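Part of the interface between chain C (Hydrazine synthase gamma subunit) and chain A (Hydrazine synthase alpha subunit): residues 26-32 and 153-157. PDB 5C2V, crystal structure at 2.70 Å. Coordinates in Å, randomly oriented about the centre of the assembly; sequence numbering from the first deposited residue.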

ATOM      1  N   VAL C  26      37.571 -13.057  29.280  1.00 46.09           N
ATOM      2  CA  VAL C  26      38.736 -12.445  28.645  1.00 57.28           C
ATOM      3  C   VAL C  26      39.861 -12.127  29.648  1.00 58.16           C
ATOM      4  O   VAL C  26      41.034 -12.359  29.341  1.00 49.63           O
ATOM      5  CB  VAL C  26      38.350 -11.159  27.876  1.00 49.80           C
ATOM      6  CG1 VAL C  26      39.575 -10.530  27.229  1.00 55.90           C
ATOM      7  CG2 VAL C  26      37.298 -11.470  26.827  1.00 44.07           C
ATOM      8  N   PRO C  27      39.523 -11.602  30.847  1.00 49.97           N
ATOM      9  CA  PRO C  27      40.605 -11.456  31.829  1.00 61.90           C
ATOM     10  C   PRO C  27      41.257 -12.787  32.203  1.00 54.65           C
ATOM     11  O   PRO C  27      42.461 -12.820  32.456  1.00 51.64           O
ATOM     12  CB  PRO C  27      39.898 -10.843  33.040  1.00 56.97           C
ATOM     13  CG  PRO C  27      38.758 -10.101  32.462  1.00 47.71           C
ATOM     14  CD  PRO C  27      38.288 -10.937  31.309  1.00 48.56           C
ATOM     15  N   GLU C  28      40.472 -13.860  32.238  1.00 41.17           N
ATOM     16  CA  GLU C  28      41.011 -15.189  32.515  1.00 51.35           C
ATOM     17  C   GLU C  28      41.937 -15.649  31.393  1.00 59.15           C
ATOM     18  O   GLU C  28      42.911 -16.363  31.635  1.00 63.32           O
ATOM     19  CB  GLU C  28      39.884 -16.206  32.713  1.00 49.19           C
ATOM     20  CG  GLU C  28      39.224 -16.154  34.081  1.00 41.21           C
ATOM     21  CD  GLU C  28      38.105 -17.168  34.222  1.00 60.84           C
ATOM     22  OE1 GLU C  28      37.335 -17.345  33.255  1.00 68.66           O
ATOM     23  OE2 GLU C  28      37.997 -17.792  35.299  1.00 51.20           O
ATOM     24  N   VAL C  29      41.627 -15.242  30.167  1.00 49.95           N
ATOM     25  CA  VAL C  29      42.471 -15.560  29.022  1.00 57.93           C
ATOM     26  C   VAL C  29      43.789 -14.802  29.116  1.00 58.08           C
ATOM     27  O   VAL C  29      44.862 -15.370  28.909  1.00 54.98           O
ATOM     28  CB  VAL C  29      41.776 -15.223  27.690  1.00 46.61           C
ATOM     29  CG1 VAL C  29      42.733 -15.423  26.522  1.00 32.69           C
ATOM     30  CG2 VAL C  29      40.529 -16.076  27.516  1.00 58.14           C
ATOM     31  N   HIS C  30      43.703 -13.515  29.441  1.00 54.88           N
ATOM     32  CA  HIS C  30      44.893 -12.699  29.649  1.00 66.76           C
ATOM     33  C   HIS C  30      45.662 -13.173  30.876  1.00 69.68           C
ATOM     34  O   HIS C  30      46.861 -12.922  31.005  1.00 62.51           O
ATOM     35  CB  HIS C  30      44.520 -11.222  29.804  1.00 55.88           C
ATOM     36  CG  HIS C  30      44.059 -10.578  28.535  1.00 67.42           C
ATOM     37  ND1 HIS C  30      43.546  -9.299  28.494  1.00 51.29           N
ATOM     38  CD2 HIS C  30      44.036 -11.034  27.259  1.00 48.16           C
ATOM     39  CE1 HIS C  30      43.225  -8.996  27.249  1.00 60.68           C
ATOM     40  NE2 HIS C  30      43.512 -10.029  26.480  1.00 41.22           N
ATOM     41  N   PHE C  31      44.965 -13.863  31.775  1.00 67.96           N
ATOM     42  CA  PHE C  31      45.578 -14.365  32.998  1.00 60.03           C
ATOM     43  C   PHE C  31      46.562 -15.495  32.713  1.00 60.94           C
ATOM     44  O   PHE C  31      47.418 -15.797  33.544  1.00 56.12           O
ATOM     45  CB  PHE C  31      44.511 -14.840  33.986  1.00 54.01           C
ATOM     46  CG  PHE C  31      45.067 -15.282  35.312  1.00 61.52           C
ATOM     47  CD1 PHE C  31      45.507 -14.351  36.238  1.00 67.77           C
ATOM     48  CD2 PHE C  31      45.152 -16.627  35.630  1.00 66.68           C
ATOM     49  CE1 PHE C  31      46.021 -14.753  37.458  1.00 60.61           C
ATOM     50  CE2 PHE C  31      45.664 -17.036  36.849  1.00 68.73           C
ATOM     51  CZ  PHE C  31      46.099 -16.098  37.763  1.00 53.83           C
ATOM     52  N   ARG C  32      46.460 -16.114  31.542  1.00 59.74           N
ATOM     53  CA  ARG C  32      47.445 -17.126  31.201  1.00 54.16           C
ATOM     54  C   ARG C  32      48.555 -16.426  30.432  1.00 58.85           C
ATOM     55  O   ARG C  32      48.425 -16.137  29.242  1.00 62.74           O
ATOM     56  CB  ARG C  32      46.805 -18.243  30.370  1.00 47.87           C
ATOM     57  CG  ARG C  32      45.434 -18.673  30.884  1.00 54.12           C
ATOM     58  CD  ARG C  32      44.592 -19.334  29.799  1.00 56.99           C
ATOM     59  NE  ARG C  32      45.105 -20.641  29.399  1.00 54.39           N
ATOM     60  CZ  ARG C  32      44.711 -21.792  29.933  1.00 57.02           C
ATOM     61  NH1 ARG C  32      43.799 -21.801  30.895  1.00 52.90           N
ATOM     62  NH2 ARG C  32      45.230 -22.937  29.508  1.00 65.52           N
TER
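Chain A, residues 153-157: DWKEH

Chain A meets this part of chain C as a short extended segment. W154(A) to H157(A) form a strand that continues later in the chain, and D153(A) precedes it as loop. V26(C) to H30(C) are helical. The two backbones come closest at F31(C) and W154(A), whose CA atoms are 5.6 Å apart. From there the strand recedes: CA of F31(C) is 7.3 Å from CA of K155(A) and 12.3 Å from CA of H157(A). No hydrogen bond joins the two stretches. The contact rests on rings and apolar groups, and W154(A) is at its centre, with its CA-to-CB bond directed toward chain C.

V26(C) makes no contact with this part of chain A. Its role here is internal: its O accepts a backbone hydrogen bond from N of H30(C), at 2.9 Å.

P27(C) is the first residue to touch chain A. Its CB lies 4.1 Å from CZ3 of W154(A), an apolar contact with the six-membered part of the indole.

E28(C) and V29(C) take no part. The CA-to-CB bond of E28(C) points away from chain A, and V29(C) is out of reach.

H30(C) lies one helical turn after V26(C) and points its CA-to-CB bond toward chain A. It packs on the tryptophan in two ways. Its CB sits over the face of the five-membered ring of W154(A), 3.9 Å from the ring centroid and 18° off the normal, as a CH-pi contact. Its imidazole turns an edge to the six-membered ring of W154(A), with the two centroids 5.0 Å apart and the planes at 61°. This is an offset edge-to-face pair. The closest approach is 3.3 Å, from ND1 of H30(C) to CZ2 of W154(A). NE2 of H30(C) is hydrogen-bonded elsewhere in the structure.

F31(C) reaches further along the chain A strand. Its CA-to-CB bond points sideways, but chi1 is t and the end of the ring comes nearer to chain A. CD1 of F31(C) packs 4.2 Å from CB of W154(A). The edge of the phenyl ring meets the backbone of the same residue, with CE1 of F31(C) 3.3 Å from O of W154(A). CE1 of F31(C) is also 4.3 Å from CA of K155(A), whose side chain starts away from chain C. CZ of F31(C) is 4.0 Å from OE2 of E156(A). The phenyl ring thus touches three successive residues of the strand.

R32(C) is out of reach of these residues, as is H157(A) on the other chain.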

ATOM      1  N   ASP A 153      50.443  -6.725  36.678  1.00 89.58           N
ATOM      2  CA  ASP A 153      50.012  -8.021  36.163  1.00 74.18           C
ATOM      3  C   ASP A 153      48.505  -8.207  36.303  1.00 74.28           C
ATOM      4  O   ASP A 153      47.803  -7.331  36.809  1.00 54.65           O
ATOM      5  CB  ASP A 153      50.736  -9.155  36.894  1.00 70.37           C
ATOM      6  CG  ASP A 153      52.238  -9.112  36.698  1.00 71.38           C
ATOM      7  OD1 ASP A 153      52.743  -8.094  36.181  1.00 77.77           O
ATOM      8  OD2 ASP A 153      52.914 -10.095  37.068  1.00 67.71           O
ATOM      9  N   TRP A 154      48.017  -9.359  35.854  1.00 63.67           N
ATOM     10  CA  TRP A 154      46.616  -9.720  36.028  1.00 68.15           C
ATOM     11  C   TRP A 154      46.452 -10.575  37.278  1.00 72.49           C
ATOM     12  O   TRP A 154      47.092 -11.619  37.401  1.00 77.56           O
ATOM     13  CB  TRP A 154      46.095 -10.470  34.798  1.00 70.94           C
ATOM     14  CG  TRP A 154      46.069  -9.642  33.547  1.00 62.53           C
ATOM     15  CD1 TRP A 154      47.099  -9.440  32.673  1.00 70.14           C
ATOM     16  CD2 TRP A 154      44.954  -8.908  33.029  1.00 67.17           C
ATOM     17  NE1 TRP A 154      46.694  -8.623  31.645  1.00 61.61           N
ATOM     18  CE2 TRP A 154      45.381  -8.283  31.839  1.00 65.19           C
ATOM     19  CE3 TRP A 154      43.636  -8.717  33.455  1.00 69.74           C
ATOM     20  CZ2 TRP A 154      44.537  -7.481  31.074  1.00 59.46           C
ATOM     21  CZ3 TRP A 154      42.800  -7.921  32.693  1.00 56.75           C
ATOM     22  CH2 TRP A 154      43.254  -7.314  31.517  1.00 49.48           C
ATOM     23  N   LYS A 155      45.608 -10.141  38.209  1.00 52.43           N
ATOM     24  CA  LYS A 155      45.406 -10.925  39.425  1.00 65.46           C
ATOM     25  C   LYS A 155      43.946 -11.190  39.766  1.00 60.72           C
ATOM     26  O   LYS A 155      43.029 -10.501  39.296  1.00 52.85           O
ATOM     27  CB  LYS A 155      46.063 -10.245  40.627  1.00 77.51           C
ATOM     28  CG  LYS A 155      47.575 -10.367  40.674  1.00 79.71           C
ATOM     29  CD  LYS A 155      48.106  -9.792  41.974  1.00 86.81           C
ATOM     30  CE  LYS A 155      47.809  -8.309  42.061  1.00 80.22           C
ATOM     31  NZ  LYS A 155      48.515  -7.707  43.222  1.00 92.22           N
ATOM     32  N   GLU A 156      43.773 -12.196  40.620  1.00 55.46           N
ATOM     33  CA  GLU A 156      42.480 -12.632  41.116  1.00 60.02           C
ATOM     34  C   GLU A 156      42.017 -11.763  42.273  1.00 71.77           C
ATOM     35  O   GLU A 156      42.765 -11.546  43.226  1.00 76.32           O
ATOM     36  CB  GLU A 156      42.550 -14.089  41.592  1.00 58.25           C
ATOM     37  CG  GLU A 156      43.240 -15.069  40.658  1.00 64.37           C
ATOM     38  CD  GLU A 156      42.870 -16.508  40.981  1.00 83.06           C
ATOM     39  OE1 GLU A 156      41.871 -16.712  41.704  1.00 84.19           O
ATOM     40  OE2 GLU A 156      43.583 -17.431  40.532  1.00 75.90           O
ATOM     41  N   HIS A 157      40.795 -11.252  42.194  1.00 64.07           N
ATOM     42  CA  HIS A 157      40.165 -10.672  43.370  1.00 56.71           C
ATOM     43  C   HIS A 157      38.755 -11.234  43.544  1.00 58.49           C
ATOM     44  O   HIS A 157      37.866 -10.943  42.753  1.00 75.49           O
ATOM     45  CB  HIS A 157      40.130  -9.143  43.272  1.00 55.43           C
ATOM     46  CG  HIS A 157      41.479  -8.516  43.085  1.00 63.14           C
ATOM     47  ND1 HIS A 157      42.202  -8.638  41.917  1.00 66.83           N
ATOM     48  CD2 HIS A 157      42.238  -7.766  43.919  1.00 66.65           C
ATOM     49  CE1 HIS A 157      43.344  -7.990  42.039  1.00 66.87           C
ATOM     50  NE2 HIS A 157      43.394  -7.451  43.242  1.00 83.17           N
TER